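Local coordinates for NADH-rubredoxin oxidoreductase (Clostridium acetobutylicum, PDB 3KLJ), which uses FAD to pass electrons from NADH to rubredoxin, serving the dioxygen-scavenging electron transfer chains of this anaerobe, at residues E240-M253 against S256-F269. Sequence-based numbering, arbitrary orientation. Where two conformers were deposited one is given.
With FAD (flavin-adenine dinucleotide), chain B.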
loop_
_atom_site.group_PDB
_atom_site.type_symbol
_atom_site.label_atom_id
_atom_site.label_comp_id
_atom_site.label_asym_id
_atom_site.label_seq_id
_atom_site.Cartn_x
_atom_site.Cartn_y
_atom_site.Cartn_z
ATOM N N GLU A 240 13.980 16.338 -15.071
ATOM C CA GLU A 240 13.833 15.326 -16.101
ATOM C C GLU A 240 13.762 13.908 -15.534
ATOM O O GLU A 240 13.989 12.942 -16.256
ATOM C CB GLU A 240 14.949 15.453 -17.146
ATOM C CG GLU A 240 14.886 16.739 -17.961
ATOM C CD GLU A 240 13.547 16.930 -18.651
ATOM O OE1 GLU A 240 12.872 17.948 -18.381
ATOM O OE2 GLU A 240 13.161 16.054 -19.452
ATOM N N ILE A 241 13.442 13.783 -14.245
ATOM C CA ILE A 241 13.288 12.466 -13.626
ATOM C C ILE A 241 12.063 11.781 -14.243
ATOM O O ILE A 241 10.945 12.304 -14.183
ATOM C CB ILE A 241 13.133 12.558 -12.085
ATOM C CG1 ILE A 241 14.438 13.060 -11.440
ATOM C CG2 ILE A 241 12.711 11.196 -11.496
ATOM C CD1 ILE A 241 14.255 13.657 -10.057
ATOM N N ALA A 242 12.284 10.620 -14.850
ATOM C CA ALA A 242 11.220 9.947 -15.592
ATOM C C ALA A 242 10.193 9.374 -14.641
ATOM O O ALA A 242 10.540 8.840 -13.584
ATOM C CB ALA A 242 11.788 8.859 -16.488
ATOM N N SER A 243 8.923 9.515 -15.008
ATOM C CA SER A 243 7.838 8.961 -14.216
ATOM C C SER A 243 6.667 8.580 -15.101
ATOM O O SER A 243 6.467 9.154 -16.175
ATOM C CB SER A 243 7.382 9.956 -13.129
ATOM O OG SER A 243 6.816 11.126 -13.703
ATOM N N LYS A 244 5.893 7.605 -14.647
ATOM C CA LYS A 244 4.585 7.341 -15.237
ATOM C C LYS A 244 3.552 7.443 -14.120
ATOM O O LYS A 244 3.069 8.536 -13.838
ATOM C CB LYS A 244 4.552 5.981 -15.951
ATOM C CG LYS A 244 5.583 5.828 -17.074
ATOM C CD LYS A 244 5.228 6.639 -18.314
ATOM C CE LYS A 244 6.372 6.623 -19.321
ATOM N NZ LYS A 244 6.050 7.379 -20.583
ATOM N N ARG A 245 3.210 6.317 -13.496
ATOM C CA ARG A 245 2.475 6.340 -12.240
ATOM C C ARG A 245 3.460 6.714 -11.127
ATOM O O ARG A 245 3.201 7.623 -10.343
ATOM C CB ARG A 245 1.823 4.979 -11.943
ATOM C CG ARG A 245 1.311 4.837 -10.491
ATOM C CD ARG A 245 0.438 3.588 -10.315
ATOM N NE ARG A 245 0.068 3.404 -8.914
ATOM C CZ ARG A 245 -1.089 3.792 -8.378
ATOM N NH1 ARG A 245 -2.018 4.395 -9.121
ATOM N NH2 ARG A 245 -1.314 3.580 -7.091
ATOM N N GLY A 246 4.586 6.002 -11.075
ATOM C CA GLY A 246 5.620 6.271 -10.094
ATOM C C GLY A 246 6.893 6.741 -10.761
ATOM O O GLY A 246 6.930 6.880 -11.990
ATOM N N ILE A 247 7.931 6.991 -9.958
ATOM C CA ILE A 247 9.252 7.338 -10.484
ATOM C C ILE A 247 9.865 6.062 -11.070
ATOM O O ILE A 247 9.944 5.039 -10.393
ATOM C CB ILE A 247 10.194 7.955 -9.396
ATOM C CG1 ILE A 247 9.626 9.280 -8.870
ATOM C CG2 ILE A 247 11.619 8.166 -9.944
ATOM C CD1 ILE A 247 10.337 9.829 -7.642
ATOM N N LEU A 248 10.290 6.138 -12.329
ATOM C CA LEU A 248 10.811 4.973 -13.039
ATOM C C LEU A 248 12.205 4.616 -12.524
ATOM O O LEU A 248 13.079 5.490 -12.452
ATOM C CB LEU A 248 10.826 5.243 -14.553
ATOM C CG LEU A 248 9.605 4.903 -15.444
ATOM C CD1 LEU A 248 8.219 4.877 -14.737
ATOM C CD2 LEU A 248 9.553 5.766 -16.698
ATOM N N VAL A 249 12.411 3.345 -12.154
ATOM C CA VAL A 249 13.732 2.885 -11.673
ATOM C C VAL A 249 14.172 1.595 -12.341
ATOM O O VAL A 249 13.328 0.806 -12.771
ATOM C CB VAL A 249 13.771 2.673 -10.135
ATOM C CG1 VAL A 249 13.610 3.999 -9.414
ATOM C CG2 VAL A 249 12.712 1.654 -9.703
ATOM N N ASN A 250 15.487 1.398 -12.459
ATOM C CA ASN A 250 16.026 0.100 -12.884
ATOM C C ASN A 250 16.198 -0.834 -11.670
ATOM O O ASN A 250 15.708 -0.528 -10.574
ATOM C CB ASN A 250 17.280 0.226 -13.787
ATOM C CG ASN A 250 18.550 0.719 -13.046
ATOM O OD1 ASN A 250 19.589 0.947 -13.674
ATOM N ND2 ASN A 250 18.459 0.903 -11.750
ATOM N N ASP A 251 16.851 -1.978 -11.869
ATOM C CA ASP A 251 16.999 -2.984 -10.809
ATOM C C ASP A 251 17.952 -2.513 -9.699
ATOM O O ASP A 251 17.913 -3.036 -8.575
ATOM C CB ASP A 251 17.490 -4.306 -11.405
ATOM C CG ASP A 251 18.711 -4.118 -12.283
ATOM O OD1 ASP A 251 18.593 -3.446 -13.322
ATOM O OD2 ASP A 251 19.786 -4.630 -11.930
ATOM N N HIS A 252 18.786 -1.519 -10.014
ATOM C CA HIS A 252 19.645 -0.872 -9.010
ATOM C C HIS A 252 18.939 0.233 -8.220
ATOM O O HIS A 252 19.559 0.916 -7.412
ATOM C CB HIS A 252 20.888 -0.295 -9.694
ATOM C CG HIS A 252 21.657 -1.307 -10.474
ATOM N ND1 HIS A 252 22.257 -2.399 -9.884
ATOM C CD2 HIS A 252 21.924 -1.396 -11.797
ATOM C CE1 HIS A 252 22.862 -3.119 -10.814
ATOM N NE2 HIS A 252 22.672 -2.531 -11.982
ATOM N N MET A 253 17.645 0.412 -8.481
ATOM C CA MET A 253 16.839 1.522 -7.951
ATOM C C MET A 253 17.280 2.920 -8.433
ATOM O O MET A 253 16.949 3.928 -7.820
ATOM C CB MET A 253 16.711 1.453 -6.416
ATOM C CG MET A 253 15.865 0.288 -5.910
ATOM S SD MET A 253 14.188 0.339 -6.575
ATOM C CE MET A 253 14.121 -1.136 -7.620
ATOM N N SER A 256 16.085 7.961 -13.899
ATOM C CA SER A 256 16.550 8.513 -15.179
ATOM C C SER A 256 17.781 9.385 -15.050
ATOM O O SER A 256 18.490 9.623 -16.019
ATOM C CB SER A 256 15.457 9.403 -15.759
ATOM O OG SER A 256 14.769 8.732 -16.771
ATOM N N ILE A 257 17.992 9.920 -13.849
ATOM C CA ILE A 257 19.029 10.937 -13.629
ATOM C C ILE A 257 20.136 10.396 -12.748
ATOM O O ILE A 257 19.874 9.824 -11.690
ATOM C CB ILE A 257 18.426 12.218 -12.973
ATOM C CG1 ILE A 257 17.334 12.830 -13.864
ATOM C CG2 ILE A 257 19.513 13.239 -12.611
ATOM C CD1 ILE A 257 17.793 13.268 -15.272
ATOM N N LYS A 258 21.372 10.601 -13.180
ATOM C CA LYS A 258 22.543 10.128 -12.447
ATOM C C LYS A 258 22.500 10.560 -10.981
ATOM O O LYS A 258 22.128 11.699 -10.669
ATOM C CB LYS A 258 23.833 10.624 -13.113
ATOM C CG LYS A 258 25.090 9.828 -12.720
ATOM C CD LYS A 258 25.011 8.380 -13.238
ATOM C CE LYS A 258 25.996 7.445 -12.532
ATOM N NZ LYS A 258 25.437 6.050 -12.483
ATOM N N ASP A 259 22.845 9.625 -10.096
ATOM C CA ASP A 259 23.049 9.896 -8.666
ATOM C C ASP A 259 21.758 10.178 -7.907
ATOM O O ASP A 259 21.781 10.492 -6.699
ATOM C CB ASP A 259 24.074 11.014 -8.457
ATOM C CG ASP A 259 25.488 10.583 -8.799
ATOM O OD1 ASP A 259 26.296 11.465 -9.137
ATOM O OD2 ASP A 259 25.802 9.375 -8.716
ATOM N N ILE A 260 20.635 10.026 -8.609
ATOM C CA ILE A 260 19.319 10.028 -7.973
ATOM C C ILE A 260 18.651 8.650 -8.039
ATOM O O ILE A 260 18.503 8.064 -9.122
ATOM C CB ILE A 260 18.378 11.075 -8.591
ATOM C CG1 ILE A 260 19.007 12.475 -8.530
ATOM C CG2 ILE A 260 16.994 11.012 -7.883
ATOM C CD1 ILE A 260 18.093 13.585 -9.034
ATOM N N TYR A 261 18.230 8.159 -6.877
ATOM C CA TYR A 261 17.575 6.858 -6.739
ATOM C C TYR A 261 16.159 7.063 -6.236
ATOM O O TYR A 261 15.833 8.128 -5.718
ATOM C CB TYR A 261 18.313 5.972 -5.725
ATOM C CG TYR A 261 19.777 5.748 -6.041
ATOM C CD1 TYR A 261 20.719 6.757 -5.821
ATOM C CD2 TYR A 261 20.222 4.533 -6.560
ATOM C CE1 TYR A 261 22.070 6.556 -6.102
ATOM C CE2 TYR A 261 21.568 4.329 -6.846
ATOM C CZ TYR A 261 22.481 5.344 -6.613
ATOM O OH TYR A 261 23.810 5.159 -6.893
ATOM N N ALA A 262 15.326 6.035 -6.390
ATOM C CA ALA A 262 14.008 5.998 -5.765
ATOM C C ALA A 262 13.646 4.567 -5.359
ATOM O O ALA A 262 14.199 3.603 -5.883
ATOM C CB ALA A 262 12.957 6.581 -6.699
ATOM N N CYS A 263 12.705 4.438 -4.430
ATOM C CA CYS A 263 12.391 3.142 -3.817
ATOM C C CYS A 263 11.081 3.180 -3.059
ATOM O O CYS A 263 10.712 4.208 -2.493
ATOM C CB CYS A 263 13.510 2.713 -2.856
ATOM S SG CYS A 263 14.007 3.984 -1.675
ATOM N N GLY A 264 10.388 2.047 -3.046
ATOM C CA GLY A 264 9.162 1.896 -2.267
ATOM C C GLY A 264 7.955 2.366 -3.058
ATOM O O GLY A 264 7.925 2.263 -4.291
ATOM N N ASP A 265 6.978 2.906 -2.341
ATOM C CA ASP A 265 5.680 3.303 -2.904
ATOM C C ASP A 265 5.751 4.324 -4.040
ATOM O O ASP A 265 4.860 4.353 -4.892
ATOM C CB ASP A 265 4.766 3.853 -1.793
ATOM C CG ASP A 265 3.870 2.800 -1.182
ATOM O OD1 ASP A 265 2.741 3.154 -0.766
ATOM O OD2 ASP A 265 4.280 1.625 -1.102
ATOM N N VAL A 266 6.789 5.164 -4.037
ATOM C CA VAL A 266 6.934 6.215 -5.043
ATOM C C VAL A 266 7.512 5.691 -6.379
ATOM O O VAL A 266 7.441 6.382 -7.395
ATOM C CB VAL A 266 7.824 7.386 -4.531
ATOM C CG1 VAL A 266 9.314 6.983 -4.507
ATOM C CG2 VAL A 266 7.626 8.651 -5.400
ATOM N N ALA A 267 8.066 4.481 -6.358
ATOM C CA ALA A 267 8.882 3.973 -7.450
ATOM C C ALA A 267 8.172 2.922 -8.296
ATOM O O ALA A 267 7.434 2.084 -7.780
ATOM C CB ALA A 267 10.192 3.409 -6.901
ATOM N N GLU A 268 8.418 2.980 -9.601
ATOM C CA GLU A 268 7.799 2.085 -10.557
ATOM C C GLU A 268 8.895 1.293 -11.284
ATOM O O GLU A 268 9.761 1.877 -11.957
ATOM C CB GLU A 268 6.945 2.903 -11.533
ATOM C CG GLU A 268 6.317 2.118 -12.683
ATOM C CD GLU A 268 5.324 2.958 -13.499
ATOM O OE1 GLU A 268 4.993 2.554 -14.643
ATOM O OE2 GLU A 268 4.858 4.010 -12.994
ATOM N N PHE A 269 8.831 -0.029 -11.152
ATOM C CA PHE A 269 9.894 -0.942 -11.599
ATOM C C PHE A 269 9.293 -1.923 -12.591
ATOM O O PHE A 269 8.425 -2.734 -12.230
ATOM C CB PHE A 269 10.458 -1.713 -10.395
ATOM C CG PHE A 269 11.496 -2.748 -10.756
ATOM C CD1 PHE A 269 12.704 -2.377 -11.356
ATOM C CD2 PHE A 269 11.273 -4.100 -10.483
ATOM C CE1 PHE A 269 13.665 -3.338 -11.683
ATOM C CE2 PHE A 269 12.224 -5.061 -10.789
ATOM C CZ PHE A 269 13.431 -4.678 -11.387
HETATM P PA FAD B . 5.618 5.918 3.121
HETATM O O1A FAD B . 4.422 6.677 2.610
HETATM O O2A FAD B . 5.260 4.913 4.189
HETATM O O5B FAD B . 6.706 6.944 3.676
HETATM C C5B FAD B . 7.094 8.074 2.916
HETATM C C4B FAD B . 7.386 9.242 3.858
HETATM O O4B FAD B . 7.896 10.345 3.111
HETATM C C3B FAD B . 6.113 9.729 4.545
HETATM O O3B FAD B . 6.338 9.802 5.943
HETATM C C2B FAD B . 5.846 11.102 3.956
HETATM O O2B FAD B . 5.325 12.006 4.905
HETATM C C1B FAD B . 7.232 11.535 3.502
HETATM N N9A FAD B . 7.215 12.520 2.405
HETATM C C8A FAD B . 6.324 12.603 1.368
HETATM N N7A FAD B . 6.672 13.649 0.583
HETATM C C5A FAD B . 7.775 14.233 1.096
HETATM C C6A FAD B . 8.530 15.334 0.692
HETATM N N6A FAD B . 8.048 16.177 -0.223
HETATM N N1A FAD B . 9.629 15.703 1.448
HETATM C C2A FAD B . 9.975 14.996 2.585
HETATM N N3A FAD B . 9.214 13.914 2.984
HETATM C C4A FAD B . 8.129 13.533 2.245
HETATM N N1 FAD B . 1.218 -2.667 2.772
HETATM C C2 FAD B . 1.274 -4.044 2.787
HETATM O O2 FAD B . 2.131 -4.617 2.137
HETATM N N3 FAD B . 0.391 -4.781 3.549
HETATM C C4 FAD B . -0.570 -4.140 4.295
HETATM O O4 FAD B . -1.354 -4.829 4.954
HETATM C C4X FAD B . -0.650 -2.740 4.280
HETATM N N5 FAD B . -1.604 -2.069 5.030
HETATM C C5X FAD B . -1.671 -0.689 5.013
HETATM C C6 FAD B . -2.642 -0.019 5.769
HETATM C C7 FAD B . -2.689 1.385 5.751
HETATM C C7M FAD B . -3.727 2.108 6.557
HETATM C C8 FAD B . -1.783 2.107 4.974
HETATM C C8M FAD B . -1.815 3.614 4.930
HETATM C C9 FAD B . -0.827 1.434 4.223
HETATM C C9A FAD B . -0.763 0.037 4.242
HETATM N N10 FAD B . 0.203 -0.630 3.492
HETATM C C10 FAD B . 0.260 -2.010 3.513
HETATM C "C1'" FAD B . 1.162 0.141 2.647
HETATM C "C2'" FAD B . 2.508 0.335 3.312
HETATM O "O2'" FAD B . 2.326 1.142 4.458
HETATM C "C3'" FAD B . 3.408 1.027 2.308
HETATM O "O3'" FAD B . 3.662 0.156 1.222
HETATM C "C4'" FAD B . 4.740 1.460 2.896
HETATM O "O4'" FAD B . 4.537 2.307 4.020
HETATM C "C5'" FAD B . 5.501 2.242 1.834
HETATM O "O5'" FAD B . 6.634 2.794 2.453
HETATM P P FAD B . 7.361 4.044 1.794
HETATM O O1P FAD B . 8.579 4.396 2.632
HETATM O O2P FAD B . 7.661 3.797 0.336
HETATM O O3P FAD B . 6.272 5.237 1.818
HETATM O O HOH W 1 13.298 7.976 -13.351
#
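I247-V249 and A267-F269 run parallel, their short axes inclined at 41°, paired by I247 N to V266 O (2.7 Å), E268 N to I247 O and V249 N to E268 O. From within this pair, the extended E268 side chain, with CG anti to the backbone N (chi1 175°), reaches back to the loop residues R245 and G246, which precede strand 247-249. Its OE2 takes the G246 N-H at 2.8 Å, nearly straight and along the C-O axis, and a weak, bent bond from R245 N. L248 lies alongside it, CD1 3.7 Å from E268 CD. Beneath I247 and V249 sits A262: its CB meets I247 CG2 at 3.9 Å and V249 CG1 at 3.8 Å, while I247 CD1 reaches V266 CG2. F269 turns its ring edge to V249 O, 3.5 Å from CD1. M253 O accepts the N-H of A262, its N 3.0 Å away, and one water links A242 O, L248 O and S256 N. Between strands 260-262 and 267-269, the D265 N-H bonds to FAD O2P, and FAD O3' donates to D265 OD2 at 2.8 Å. The small parallel pair thus packs against the edge strand of the FAD-binding sheet, and the N-H of G246, with weaker help from that of R245, would probably favour the ionised form of the E268 carboxylate.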